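Local structure of putative ribose 5-phosphate isomerase (Leishmania infantum, 6FXW) at residues P50-A53 against A54-C57. The protein probably interconverts ribose 5-phosphate and ribulose 5-phosphate in the pentose phosphate pathway, as a type B isomerase of the LacAB/RpiB family. Residues are numbered along the deposited sequence; the frame is centred on the assembly and turned at random.
Sequences PDYA and AQVC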
loop_
_atom_site.group_PDB
_atom_site.type_symbol
_atom_site.label_atom_id
_atom_site.label_comp_id
_atom_site.label_asym_id
_atom_site.label_seq_id
_atom_site.Cartn_x
_atom_site.Cartn_y
_atom_site.Cartn_z
ATOM N N PRO A 50 -0.275 23.998 -3.572
ATOM C CA PRO A 50 0.827 24.722 -2.959
ATOM C C PRO A 50 0.446 25.878 -2.087
ATOM O O PRO A 50 1.160 26.174 -1.111
ATOM C CB PRO A 50 1.637 25.185 -4.174
ATOM C CG PRO A 50 1.265 24.187 -5.281
ATOM C CD PRO A 50 -0.170 23.955 -5.042
ATOM N N ASP A 51 -0.670 26.502 -2.409
ATOM C CA ASP A 51 -1.080 27.620 -1.581
ATOM C C ASP A 51 -1.427 27.208 -0.128
ATOM O O ASP A 51 -1.156 27.975 0.824
ATOM C CB ASP A 51 -2.249 28.360 -2.192
ATOM C CG ASP A 51 -1.939 29.003 -3.590
ATOM O OD1 ASP A 51 -0.795 29.501 -3.742
ATOM O OD2 ASP A 51 -2.801 28.947 -4.502
ATOM N N TYR A 52 -2.048 26.042 0.033
ATOM C CA TYR A 52 -2.402 25.534 1.329
ATOM C C TYR A 52 -1.244 24.859 2.047
ATOM O O TYR A 52 -1.126 24.989 3.270
ATOM C CB TYR A 52 -3.633 24.611 1.148
ATOM C CG TYR A 52 -4.849 25.434 0.665
ATOM C CD1 TYR A 52 -5.634 26.101 1.545
ATOM C CD2 TYR A 52 -5.075 25.619 -0.665
ATOM C CE1 TYR A 52 -6.654 26.909 1.090
ATOM C CE2 TYR A 52 -6.078 26.450 -1.115
ATOM C CZ TYR A 52 -6.834 27.088 -0.226
ATOM O OH TYR A 52 -7.844 27.930 -0.641
ATOM N N ALA A 53 -0.331 24.228 1.276
ATOM C CA ALA A 53 0.913 23.820 1.858
ATOM C C ALA A 53 1.615 24.972 2.545
ATOM O O ALA A 53 2.078 24.897 3.675
ATOM C CB ALA A 53 1.822 23.245 0.815
ATOM N N ALA A 54 1.631 26.139 1.845
ATOM C CA ALA A 54 2.327 27.308 2.385
ATOM C C ALA A 54 1.658 27.794 3.664
ATOM O O ALA A 54 2.372 28.175 4.632
ATOM C CB ALA A 54 2.370 28.385 1.312
ATOM N N GLN A 55 0.347 27.835 3.723
ATOM C CA GLN A 55 -0.350 28.193 4.948
ATOM C C GLN A 55 0.061 27.398 6.145
ATOM O O GLN A 55 0.360 27.909 7.240
ATOM C CB GLN A 55 -1.892 28.210 4.840
ATOM C CG GLN A 55 -2.490 29.228 3.934
ATOM C CD GLN A 55 -3.991 29.348 4.091
ATOM O OE1 GLN A 55 -4.713 29.205 3.091
ATOM N NE2 GLN A 55 -4.508 29.625 5.334
ATOM N N VAL A 56 0.120 26.084 5.978
ATOM C CA VAL A 56 0.447 25.182 7.089
ATOM C C VAL A 56 1.946 25.371 7.475
ATOM O O VAL A 56 2.339 25.416 8.669
ATOM C CB VAL A 56 0.178 23.710 6.682
ATOM C CG1 VAL A 56 0.719 22.760 7.692
ATOM C CG2 VAL A 56 -1.321 23.484 6.639
ATOM N N CYS A 57 2.837 25.454 6.477
ATOM C CA CYS A 57 4.280 25.654 6.717
ATOM C C CYS A 57 4.500 26.931 7.531
ATOM O O CYS A 57 5.241 26.973 8.484
ATOM C CB CYS A 57 5.090 25.715 5.414
ATOM S SG CYS A 57 5.184 24.072 4.658
#
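Tyr52 and Gln55 run alongside each other on the outer side of the helix, one turn apart. Gln55 brings OE1 obliquely to the ring, 3.6 Å from CD1 of Tyr52, with the amide and ring planes 37° apart. Both side chains leave with CG anti to their own carbonyl carbon, and Gln55 then stays extended (chi2 -169°), which carries its amide back along the helix to the tyrosine. On the way, Gln55 CG passes 3.6 Å from Asp51 O.

Behind this pair are four successive i to i+4 bonds. Ala54 N gives its proton to Pro50 O at 3.0 Å, Gln55 N to Asp51 O at a longer 3.3 Å, and Val56 N to Tyr52 O. Cys57 N follows on Ala53 O at 3.0 Å, the straightest of the four at 169°.

On the buried side, Ala53 and Val56 both pack on Leu70 of strand 67-72, while Cys57 reaches Ile110 and Ala82. Near the helix start, Asp51 OD2 forms a salt bridge with Lys147 of the second subunit, and Pro50 packs on Ile151 of that same neighbouring subunit. This is an amphipathic alpha-helix, 49-61, flanking the parallel sheet of a Rossmann-like alpha/beta/alpha fold.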